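Local coordinates for ribosomal-protein-S5-alanine N-acetyltransferase (Vibrio fischeri, PDB 3IGR) that probably transfers the acetyl group of acetyl-CoA to the N-terminal alanine of ribosomal protein uS5, at residues 11-16 with 71-76; 27-32 with 102-107; 89-94 with 128-133; 137-142 with 171-176. All coordinates share one frame; numbering follows the deposited sequence.

All four contacts reach one mixed, curled sheet of the GNAT fold. Interactions 1 and 4 pair strands of it, 10-14 with 68-74 and 132-137 with 168-178. Interaction 2, centred about 15 Å from interaction 1, joins the end of helix 20-29 to the end of strand 96-103; the two touch where Tyr107 OH meets Asp74 OD2, and their segments alternate along the chain. Interaction 3, about 30 Å from interaction 2 between centres and across the chain's centre, joins a turn to the start of strand 132-137. It closes before interaction 4 opens; their centres are about 22 Å apart, but they touch where Arg132 and Ile133 meet Ser176.

Interaction 1: 11-16 with 71-76; sequences QVRLIK and VVVDKN
Val71 gives up more surface than any other residue here, and its two methyls serve different partners in 11-16. CG1 lies 3.8 Å from Ile15 CD1, the two side chains crossing at about a right angle. CG2 packs against one face of the Arg13 guanidinium, 3.8 Å from Arg13 NH1, and Val73 CG2 joins it over that same face. Arg13 has CG between its backbone N and carbonyl carbon (chi1 60°); its chain, extended onward to NE, runs beside Val71 and points the same way. The guanidinium is also held by polar bonds: NH1 donates to Leu14 O at 3.1 Å, almost exactly in the guanidinium plane, and forms a salt bridge with Asp19. Gln11, second in buried surface, uses its aliphatic part across the contact, with CB 3.9 Å from Lys75 CD.

Beneath the side chains runs an antiparallel ladder that joins strand 10-14 of the GNAT fold to strand 68-74. Gln11-Val73 and Arg13-Val71 are hydrogen-bonded pairs, with Val73 N to Gln11 O at 2.8 Å and Val71 N to Arg13 O at 2.9 Å. Val12 and Val72, the non-hydrogen-bonded pair, project from the other face of the sheet. The chemistry is therefore two-sided: on one face Val12 and Val72 pack on Ala116, Thr120 and Ile112 of helix 112-126, whereas on the other aliphatic parts lie beside Arg13, Lys75 and Gln11, whose polar ends find Asp19, Glu6 and Ser4 beyond the two strands.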
# COMPACT_ATOMS: atom_id res chain seq x y z
N GLN A 11 13.17 -13.70 -1.67
CA GLN A 11 14.28 -13.03 -0.98
C GLN A 11 14.86 -11.94 -1.89
O GLN A 11 15.12 -12.20 -3.06
CB GLN A 11 15.39 -14.03 -0.64
CG GLN A 11 16.64 -13.36 -0.05
CD GLN A 11 17.76 -14.32 0.26
OE1 GLN A 11 17.74 -15.48 -0.17
NE2 GLN A 11 18.76 -13.85 1.00
N VAL A 12 15.02 -10.74 -1.34
CA VAL A 12 15.66 -9.63 -2.04
C VAL A 12 17.00 -9.43 -1.35
O VAL A 12 17.06 -9.24 -0.12
CB VAL A 12 14.83 -8.31 -1.95
CG1 VAL A 12 15.44 -7.22 -2.84
CG2 VAL A 12 13.39 -8.57 -2.34
N ARG A 13 18.07 -9.50 -2.12
CA ARG A 13 19.41 -9.45 -1.57
C ARG A 13 20.32 -8.88 -2.62
O ARG A 13 19.94 -8.77 -3.78
CB ARG A 13 19.89 -10.84 -1.12
CG ARG A 13 19.95 -11.90 -2.22
CD ARG A 13 20.91 -13.02 -1.84
NE ARG A 13 20.89 -14.15 -2.76
CZ ARG A 13 21.52 -14.19 -3.94
NH1 ARG A 13 22.22 -13.14 -4.38
NH2 ARG A 13 21.44 -15.28 -4.68
N LEU A 14 21.53 -8.50 -2.21
CA LEU A 14 22.52 -8.02 -3.17
C LEU A 14 22.98 -9.19 -4.04
O LEU A 14 23.11 -10.31 -3.56
CB LEU A 14 23.69 -7.35 -2.46
CG LEU A 14 23.39 -5.97 -1.85
CD1 LEU A 14 24.59 -5.45 -1.04
CD2 LEU A 14 23.01 -4.95 -2.93
N ILE A 15 23.20 -8.91 -5.32
CA ILE A 15 23.71 -9.90 -6.25
C ILE A 15 25.15 -10.27 -5.89
O ILE A 15 25.89 -9.44 -5.34
CB ILE A 15 23.55 -9.40 -7.72
CG1 ILE A 15 23.55 -10.57 -8.72
CG2 ILE A 15 24.56 -8.29 -8.06
CD1 ILE A 15 23.31 -10.15 -10.15
N LYS A 16 25.54 -11.52 -6.17
CA LYS A 16 26.86 -12.03 -5.84
C LYS A 16 27.54 -12.67 -7.05
O LYS A 16 26.88 -13.00 -8.03
CB LYS A 16 26.78 -13.06 -4.71
CG LYS A 16 26.38 -12.51 -3.34
CD LYS A 16 26.70 -13.48 -2.21
CE LYS A 16 25.53 -14.43 -1.96
NZ LYS A 16 25.30 -14.67 -0.50
N VAL A 71 18.85 -8.51 -6.49
CA VAL A 71 18.03 -9.50 -7.20
C VAL A 71 16.86 -9.98 -6.32
O VAL A 71 16.95 -9.97 -5.08
CB VAL A 71 18.85 -10.71 -7.72
CG1 VAL A 71 19.78 -10.28 -8.87
CG2 VAL A 71 19.63 -11.41 -6.60
N VAL A 72 15.77 -10.36 -6.97
CA VAL A 72 14.64 -10.97 -6.28
C VAL A 72 14.68 -12.47 -6.61
O VAL A 72 14.70 -12.86 -7.78
CB VAL A 72 13.30 -10.39 -6.74
CG1 VAL A 72 12.16 -11.05 -5.95
CG2 VAL A 72 13.26 -8.86 -6.60
N VAL A 73 14.72 -13.29 -5.57
CA VAL A 73 14.85 -14.73 -5.75
C VAL A 73 13.57 -15.43 -5.33
O VAL A 73 13.05 -15.16 -4.25
CB VAL A 73 16.03 -15.31 -4.93
CG1 VAL A 73 16.07 -16.87 -5.01
CG2 VAL A 73 17.34 -14.71 -5.41
N ASP A 74 13.07 -16.31 -6.20
CA ASP A 74 12.05 -17.27 -5.79
C ASP A 74 12.78 -18.42 -5.10
O ASP A 74 13.48 -19.20 -5.74
CB ASP A 74 11.27 -17.77 -7.01
CG ASP A 74 10.04 -18.60 -6.63
OD1 ASP A 74 9.99 -19.18 -5.52
OD2 ASP A 74 9.12 -18.68 -7.46
N LYS A 75 12.64 -18.51 -3.79
CA LYS A 75 13.31 -19.54 -3.01
C LYS A 75 12.78 -20.94 -3.32
O LYS A 75 13.52 -21.91 -3.24
CB LYS A 75 13.19 -19.24 -1.51
CG LYS A 75 14.06 -18.06 -1.06
CD LYS A 75 13.45 -17.33 0.14
CE LYS A 75 13.49 -18.13 1.43
NZ LYS A 75 12.96 -17.32 2.57
N ASN A 76 11.50 -21.03 -3.68
CA ASN A 76 10.89 -22.30 -4.04
C ASN A 76 11.46 -22.90 -5.34
O ASN A 76 11.61 -24.11 -5.46
CB ASN A 76 9.37 -22.14 -4.16
CG ASN A 76 8.68 -22.08 -2.81
OD1 ASN A 76 9.33 -22.08 -1.76
ND2 ASN A 76 7.36 -22.03 -2.83

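Interaction 2: 27-32 with 102-107; sequences FMRNRH and SLDSEY
Asp104 OD1 is gripped by Arg29 and Asn30 from opposite faces of its carboxylate, while OD2 closes an Asx turn by accepting from Glu106 N. In the GNAT fold this turn follows strand 96-103 and leads toward the loop before helix 112-126, which in relatives binds the CoA pyrophosphate; the contact ties it to the end of helix 20-29. Asp104 CG is anti to its backbone N (chi1 -171°), within 3.6 Å of Asn30 ND2. Arg29 and Asp104 cross at about a right angle, with guanidinium and carboxylate planes 30° apart. Arg29 NE comes to OD1 of Asp104 on the syn side at 2.9 Å, 26° out of the carboxylate plane, and Arg29 NH2 adds a weak bond to the same oxygen, part of the salt bridge. Arg29 NH2 also bonds Ile80 O, so the guanidinium bridges the turn and strand 79-90.

Asn30 also crosses Asp104 at about a right angle, but its amide stands perpendicular to the carboxylate. Asn30 ND2 donates to Asp104 OD1 at 2.9 Å in a nearly straight bond, arriving from above the carboxylate plane; ND2 is shared with Tyr26 O. The two donors should stabilise the negative charge on this buried carboxylate. Phe27 brings CE1 within 4.2 Å of Ser102 OG, itself bonded to Tyr26 and Thr83. The other end of the Asn30 amide extends the grip past Asp104: Asn30 OD1 accepts from Ser105 N at 3.0 Å.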
# COMPACT_ATOMS: atom_id res chain seq x y z
N PHE A 27 17.74 -12.81 -17.74
CA PHE A 27 17.60 -11.82 -18.80
C PHE A 27 17.38 -12.52 -20.13
O PHE A 27 16.65 -12.03 -20.99
CB PHE A 27 18.79 -10.85 -18.84
CG PHE A 27 18.74 -9.80 -17.75
CD1 PHE A 27 17.72 -8.85 -17.75
CD2 PHE A 27 19.66 -9.80 -16.72
CE1 PHE A 27 17.64 -7.89 -16.74
CE2 PHE A 27 19.59 -8.84 -15.70
CZ PHE A 27 18.57 -7.88 -15.71
N MSE A 28 17.96 -13.70 -20.26
CA MSE A 28 17.79 -14.47 -21.48
C MSE A 28 16.35 -14.98 -21.56
O MSE A 28 15.77 -15.02 -22.64
CB MSE A 28 18.84 -15.57 -21.50
CG MSE A 28 18.52 -16.74 -22.32
SE MSE A 28 20.10 -17.84 -22.45
CE MSE A 28 20.78 -17.78 -20.62
N ARG A 29 15.78 -15.33 -20.41
CA ARG A 29 14.39 -15.77 -20.28
C ARG A 29 13.40 -14.65 -20.64
O ARG A 29 12.41 -14.88 -21.34
CB ARG A 29 14.13 -16.28 -18.85
CG ARG A 29 12.79 -16.97 -18.62
CD ARG A 29 12.82 -17.92 -17.39
NE ARG A 29 12.68 -17.19 -16.13
CZ ARG A 29 13.66 -16.95 -15.25
NH1 ARG A 29 14.90 -17.40 -15.45
NH2 ARG A 29 13.40 -16.27 -14.15
N ASN A 30 13.69 -13.43 -20.19
CA ASN A 30 12.80 -12.30 -20.42
C ASN A 30 13.21 -11.35 -21.56
O ASN A 30 12.65 -10.25 -21.68
CB ASN A 30 12.61 -11.53 -19.11
CG ASN A 30 11.86 -12.33 -18.08
OD1 ASN A 30 10.63 -12.32 -18.05
ND2 ASN A 30 12.59 -13.03 -17.22
N ARG A 31 14.16 -11.78 -22.39
CA ARG A 31 14.65 -11.01 -23.56
C ARG A 31 13.56 -10.28 -24.35
O ARG A 31 13.66 -9.08 -24.59
CB ARG A 31 15.42 -11.92 -24.53
N HIS A 32 12.53 -11.04 -24.75
CA HIS A 32 11.45 -10.54 -25.59
C HIS A 32 10.46 -9.62 -24.88
O HIS A 32 10.09 -8.58 -25.43
CB HIS A 32 10.71 -11.71 -26.27
CG HIS A 32 10.92 -11.77 -27.74
ND1 HIS A 32 9.99 -12.32 -28.60
CD2 HIS A 32 11.94 -11.34 -28.52
CE1 HIS A 32 10.43 -12.23 -29.84
NE2 HIS A 32 11.62 -11.64 -29.82
N SER A 102 13.08 -4.61 -12.80
CA SER A 102 12.39 -5.47 -13.74
C SER A 102 11.87 -6.68 -12.99
O SER A 102 12.34 -7.01 -11.89
CB SER A 102 13.34 -5.90 -14.88
OG SER A 102 14.38 -6.74 -14.40
N LEU A 103 10.88 -7.32 -13.60
CA LEU A 103 10.26 -8.53 -13.07
C LEU A 103 10.00 -9.51 -14.19
O LEU A 103 9.63 -9.11 -15.31
CB LEU A 103 8.94 -8.18 -12.37
CG LEU A 103 8.26 -9.27 -11.52
CD1 LEU A 103 9.11 -9.63 -10.32
CD2 LEU A 103 6.91 -8.78 -11.06
N ASP A 104 10.22 -10.78 -13.89
CA ASP A 104 9.89 -11.88 -14.79
C ASP A 104 8.43 -11.79 -15.21
O ASP A 104 7.58 -11.50 -14.39
CB ASP A 104 10.17 -13.20 -14.08
CG ASP A 104 10.05 -14.39 -15.01
OD1 ASP A 104 11.09 -14.81 -15.55
OD2 ASP A 104 8.92 -14.87 -15.22
N SER A 105 8.13 -12.03 -16.49
CA SER A 105 6.76 -11.84 -17.00
C SER A 105 5.74 -12.84 -16.45
O SER A 105 4.54 -12.55 -16.43
CB SER A 105 6.72 -11.83 -18.55
OG SER A 105 7.00 -13.11 -19.06
N GLU A 106 6.19 -14.00 -15.99
CA GLU A 106 5.28 -14.98 -15.38
C GLU A 106 4.93 -14.63 -13.92
O GLU A 106 4.05 -15.24 -13.33
CB GLU A 106 5.86 -16.39 -15.50
CG GLU A 106 6.07 -16.84 -16.95
CD GLU A 106 4.76 -17.04 -17.71
OE1 GLU A 106 3.75 -17.47 -17.10
OE2 GLU A 106 4.72 -16.77 -18.93
N TYR A 107 5.61 -13.63 -13.37
CA TYR A 107 5.45 -13.24 -11.97
C TYR A 107 4.70 -11.91 -11.78
O TYR A 107 4.67 -11.35 -10.67
CB TYR A 107 6.82 -13.18 -11.29
CG TYR A 107 7.35 -14.55 -10.97
CD1 TYR A 107 7.19 -15.10 -9.69
CD2 TYR A 107 8.01 -15.32 -11.94
CE1 TYR A 107 7.67 -16.36 -9.38
CE2 TYR A 107 8.50 -16.60 -11.65
CZ TYR A 107 8.32 -17.11 -10.35
OH TYR A 107 8.79 -18.35 -10.03

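Interaction 3: 89-94 with 128-133; sequences ITRFPF and QNLHRI
Arg91 lays one face of its guanidinium over Leu130, with NH1 3.9 Å from Leu130 CD2 and the two side chains crossing at about a right angle. The rim of the same group reaches Gln128 with two nitrogens, end-on, one to each of two oxygens. Arg91 NH1 donates to the backbone Gln128 O at 2.9 Å, in both the carbonyl and the guanidinium planes. Arg91 NH2 takes the side-chain Gln128 OE1 at 3.0 Å, this partner 18° out of the guanidinium plane; the amide and guanidinium planes are 54° apart. A bend at chi2 (-58°) turns the Arg91 chain at CD, and the guanidinium reaches Gln128 and Leu130 beyond it.

This is a surface contact at one end of the central strands of the GNAT fold. Arg91 belongs to the turn joining antiparallel strands 79-90 and 96-103, whereas Gln128 to Leu130 follow helix 112-126 and lead into strand 132-137, the last leg of a beta-alpha-beta crossover whose parallel strands are 96-103 and 132-137. Phe94 N bonds to Arg91 O within the turn. A water extends the grip of the guanidinium, accepting from Arg91 NH1 at 2.8 Å and donating to Asn129 O at 2.7 Å. Asn65 accepts from both ends of the polar pair, through its O from Arg91 NH2 and through OD1 from Gln128 NE2. The same Leu130 CD2 also touches Ile89 CG2 at 4.3 Å, and Met124 of helix 112-126 touches both residues.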
# COMPACT_ATOMS: atom_id res chain seq x y z
N ILE A 89 24.87 6.82 -8.25
CA ILE A 89 24.80 7.34 -6.91
C ILE A 89 25.81 8.48 -6.71
O ILE A 89 26.98 8.33 -7.05
CB ILE A 89 25.01 6.22 -5.88
CG1 ILE A 89 23.80 5.26 -5.92
CG2 ILE A 89 25.23 6.79 -4.48
CD1 ILE A 89 23.95 4.06 -5.00
N THR A 90 25.32 9.61 -6.18
CA THR A 90 26.18 10.74 -5.84
C THR A 90 25.97 11.07 -4.37
O THR A 90 24.85 11.04 -3.87
CB THR A 90 25.84 11.97 -6.71
OG1 THR A 90 25.91 11.61 -8.09
CG2 THR A 90 26.80 13.13 -6.46
N ARG A 91 27.06 11.37 -3.68
CA ARG A 91 26.99 11.78 -2.29
C ARG A 91 26.94 13.30 -2.31
O ARG A 91 26.24 13.85 -3.16
CB ARG A 91 28.18 11.19 -1.50
CG ARG A 91 28.22 9.66 -1.59
CD ARG A 91 26.90 9.07 -1.05
NE ARG A 91 26.87 7.61 -1.12
CZ ARG A 91 26.07 6.82 -0.41
NH1 ARG A 91 25.20 7.33 0.47
NH2 ARG A 91 26.16 5.51 -0.56
N PHE A 92 27.63 13.99 -1.40
CA PHE A 92 27.60 15.45 -1.42
C PHE A 92 27.86 15.92 -2.86
O PHE A 92 28.78 15.42 -3.49
CB PHE A 92 28.63 16.05 -0.45
CG PHE A 92 28.73 17.56 -0.53
CD1 PHE A 92 27.84 18.37 0.17
CD2 PHE A 92 29.69 18.17 -1.35
CE1 PHE A 92 27.92 19.79 0.08
CE2 PHE A 92 29.78 19.57 -1.44
CZ PHE A 92 28.88 20.39 -0.74
N PRO A 93 27.09 16.90 -3.37
CA PRO A 93 26.05 17.69 -2.71
C PRO A 93 24.64 17.27 -3.11
O PRO A 93 23.70 18.06 -2.90
CB PRO A 93 26.32 19.09 -3.26
CG PRO A 93 26.70 18.80 -4.72
CD PRO A 93 27.50 17.52 -4.66
N PHE A 94 24.52 16.05 -3.66
CA PHE A 94 23.26 15.56 -4.24
C PHE A 94 22.60 14.52 -3.35
O PHE A 94 21.37 14.54 -3.14
CB PHE A 94 23.52 14.90 -5.60
CG PHE A 94 23.82 15.86 -6.72
CD1 PHE A 94 22.81 16.34 -7.53
CD2 PHE A 94 25.14 16.22 -7.00
CE1 PHE A 94 23.10 17.20 -8.60
CE2 PHE A 94 25.44 17.08 -8.06
CZ PHE A 94 24.42 17.57 -8.85
N GLN A 128 21.65 3.73 3.90
CA GLN A 128 22.60 4.46 3.05
C GLN A 128 22.45 5.98 3.08
O GLN A 128 23.20 6.68 2.42
CB GLN A 128 22.58 3.96 1.60
CG GLN A 128 23.14 2.54 1.41
CD GLN A 128 24.64 2.44 1.61
OE1 GLN A 128 25.38 3.36 1.31
NE2 GLN A 128 25.10 1.31 2.11
N ASN A 129 21.50 6.49 3.87
CA ASN A 129 21.31 7.94 4.01
C ASN A 129 21.26 8.68 2.66
O ASN A 129 21.87 9.73 2.49
CB ASN A 129 22.40 8.53 4.94
CG ASN A 129 22.03 9.93 5.44
OD1 ASN A 129 20.88 10.19 5.83
ND2 ASN A 129 23.02 10.85 5.45
N LEU A 130 20.54 8.12 1.69
CA LEU A 130 20.28 8.89 0.48
C LEU A 130 19.21 9.92 0.79
O LEU A 130 18.33 9.68 1.62
CB LEU A 130 19.84 8.00 -0.69
CG LEU A 130 20.95 7.21 -1.39
CD1 LEU A 130 20.36 6.59 -2.66
CD2 LEU A 130 22.11 8.10 -1.76
N HIS A 131 19.29 11.07 0.14
CA HIS A 131 18.28 12.11 0.26
C HIS A 131 17.15 11.95 -0.77
O HIS A 131 16.01 12.31 -0.49
CB HIS A 131 18.92 13.50 0.09
CG HIS A 131 17.95 14.63 0.08
ND1 HIS A 131 17.17 14.96 1.16
CD2 HIS A 131 17.63 15.53 -0.89
CE1 HIS A 131 16.42 16.01 0.87
NE2 HIS A 131 16.68 16.37 -0.37
N ARG A 132 17.50 11.40 -1.93
CA ARG A 132 16.62 11.43 -3.12
C ARG A 132 16.83 10.17 -3.95
O ARG A 132 17.98 9.77 -4.19
CB ARG A 132 16.95 12.66 -3.98
CG ARG A 132 16.33 12.71 -5.40
CD ARG A 132 17.03 13.78 -6.26
NE ARG A 132 16.54 13.82 -7.64
CZ ARG A 132 15.42 14.44 -8.02
NH1 ARG A 132 14.66 15.06 -7.12
NH2 ARG A 132 15.04 14.42 -9.29
N ILE A 133 15.74 9.54 -4.39
CA ILE A 133 15.81 8.41 -5.33
C ILE A 133 14.98 8.85 -6.53
O ILE A 133 13.81 9.28 -6.35
CB ILE A 133 15.23 7.06 -4.77
CG1 ILE A 133 15.94 6.59 -3.49
CG2 ILE A 133 15.32 5.95 -5.80
CD1 ILE A 133 17.33 6.09 -3.69
O HOH W 1 24.28 9.85 1.18

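Interaction 4: 137-142 with 171-176; sequences YIPRNE and DHILTS
Ile138 CG1 rests over the face of the His172 imidazole, 3.6 Å from NE2 of that ring, and both ring nitrogens are buried without a hydrogen-bond partner in the model. The methylene lies off the ring centre, toward the rim, in a CH-pi contact. Tyr162 meets the His172 ring as well.

The larger part of the contact is Tyr137 against Ile173, two side chains lying side by side and pointing the same way. Chi1 of Tyr137 (68°) puts CG between the backbone N and carbonyl carbon. The ring lies against Ile173, whose CB stands 3.8 Å from the ring centroid, only 21° off the normal. Thr175 CG2 meets the ring edge, 3.7 Å from Tyr137 CE2. Pro139 CG touches Ile173 CD1 at 4.1 Å, so Ile173 lies against the Tyr137 ring through CB, CG1 and CG2 and against Pro139 through CD1. Ser144, Ala145 and Leu148 of helix 142-150 touch the Tyr137 side chain.

The backbones form an antiparallel hydrogen-bonded pair: Ile173 N donates to Tyr137 O at 2.8 Å, and Tyr137 N to Ile173 O at 3.2 Å. This is the end of the pairing between strands 132-137 and 168-178; the latter runs between 132-137 and 154-162, the strand order familiar from GNAT proteins. Residues 138-141 then make a type I turn and Asn141 caps helix 142-150. The two backbone bonds are the only hydrogen bonds across the contact; the rest is apolar and CH-pi packing, which leaves Asp171 O, like both nitrogens of His172, buried with no partner in the model.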
# COMPACT_ATOMS: atom_id res chain seq x y z
N TYR A 137 9.96 6.67 -16.22
CA TYR A 137 9.19 5.62 -16.89
C TYR A 137 8.50 6.14 -18.13
O TYR A 137 8.08 7.32 -18.19
CB TYR A 137 8.19 4.97 -15.93
CG TYR A 137 7.03 5.86 -15.49
CD1 TYR A 137 5.82 5.85 -16.19
CD2 TYR A 137 7.14 6.68 -14.36
CE1 TYR A 137 4.74 6.63 -15.78
CE2 TYR A 137 6.06 7.48 -13.94
CZ TYR A 137 4.88 7.45 -14.65
OH TYR A 137 3.83 8.24 -14.26
N ILE A 138 8.37 5.28 -19.14
CA ILE A 138 7.64 5.61 -20.35
C ILE A 138 6.14 5.73 -19.97
O ILE A 138 5.61 4.83 -19.31
CB ILE A 138 7.85 4.53 -21.46
CG1 ILE A 138 9.32 4.47 -21.90
CG2 ILE A 138 6.92 4.80 -22.67
CD1 ILE A 138 9.76 3.11 -22.51
N PRO A 139 5.47 6.82 -20.38
CA PRO A 139 4.10 7.02 -19.89
C PRO A 139 3.16 5.83 -20.12
O PRO A 139 2.29 5.60 -19.29
CB PRO A 139 3.60 8.25 -20.68
CG PRO A 139 4.82 8.97 -21.07
CD PRO A 139 5.91 7.93 -21.25
N ARG A 140 3.33 5.08 -21.20
CA ARG A 140 2.40 3.98 -21.45
C ARG A 140 2.73 2.70 -20.66
O ARG A 140 2.00 1.72 -20.73
CB ARG A 140 2.20 3.72 -22.95
CG ARG A 140 3.35 3.03 -23.63
CD ARG A 140 3.21 3.06 -25.16
NE ARG A 140 4.38 2.43 -25.77
CZ ARG A 140 5.53 3.04 -26.05
NH1 ARG A 140 5.71 4.34 -25.81
NH2 ARG A 140 6.51 2.34 -26.60
N ASN A 141 3.84 2.73 -19.91
CA ASN A 141 4.15 1.66 -18.96
C ASN A 141 3.32 1.82 -17.67
O ASN A 141 3.83 2.29 -16.64
CB ASN A 141 5.65 1.64 -18.65
CG ASN A 141 6.10 0.36 -17.96
OD1 ASN A 141 5.28 -0.45 -17.52
ND2 ASN A 141 7.41 0.19 -17.85
N GLU A 142 2.05 1.45 -17.75
CA GLU A 142 1.12 1.57 -16.63
C GLU A 142 1.55 0.75 -15.40
O GLU A 142 1.34 1.18 -14.26
CB GLU A 142 -0.30 1.19 -17.07
N ASP A 171 9.68 9.37 -24.77
CA ASP A 171 9.33 10.28 -23.69
C ASP A 171 9.35 9.51 -22.35
O ASP A 171 9.02 8.32 -22.31
CB ASP A 171 7.92 10.89 -23.93
CG ASP A 171 7.83 11.78 -25.18
OD1 ASP A 171 8.86 12.06 -25.84
OD2 ASP A 171 6.72 12.25 -25.50
N HIS A 172 9.77 10.17 -21.26
CA HIS A 172 9.71 9.57 -19.93
C HIS A 172 9.20 10.56 -18.91
O HIS A 172 9.56 11.75 -18.95
CB HIS A 172 11.10 9.16 -19.45
CG HIS A 172 11.60 7.90 -20.07
ND1 HIS A 172 11.97 6.80 -19.33
CD2 HIS A 172 11.82 7.57 -21.37
CE1 HIS A 172 12.40 5.84 -20.14
NE2 HIS A 172 12.33 6.29 -21.38
N ILE A 173 8.37 10.06 -17.99
CA ILE A 173 7.96 10.82 -16.83
C ILE A 173 9.09 10.81 -15.81
O ILE A 173 9.65 9.76 -15.54
CB ILE A 173 6.67 10.23 -16.18
CG1 ILE A 173 5.54 10.11 -17.22
CG2 ILE A 173 6.23 11.05 -14.99
CD1 ILE A 173 5.09 11.43 -17.84
N LEU A 174 9.43 11.96 -15.26
CA LEU A 174 10.46 12.01 -14.23
C LEU A 174 9.78 12.04 -12.87
O LEU A 174 8.86 12.83 -12.64
CB LEU A 174 11.38 13.24 -14.39
CG LEU A 174 11.90 13.52 -15.81
CD1 LEU A 174 12.51 14.90 -15.91
CD2 LEU A 174 12.89 12.46 -16.23
N THR A 175 10.21 11.17 -11.97
CA THR A 175 9.63 11.10 -10.64
C THR A 175 10.72 10.97 -9.59
O THR A 175 11.86 10.57 -9.90
CB THR A 175 8.62 9.92 -10.48
OG1 THR A 175 9.33 8.68 -10.34
CG2 THR A 175 7.68 9.83 -11.66
N SER A 176 10.39 11.30 -8.34
CA SER A 176 11.35 11.10 -7.28
C SER A 176 10.67 10.85 -5.94
O SER A 176 9.49 11.15 -5.76
CB SER A 176 12.29 12.30 -7.17
OG SER A 176 11.60 13.36 -6.55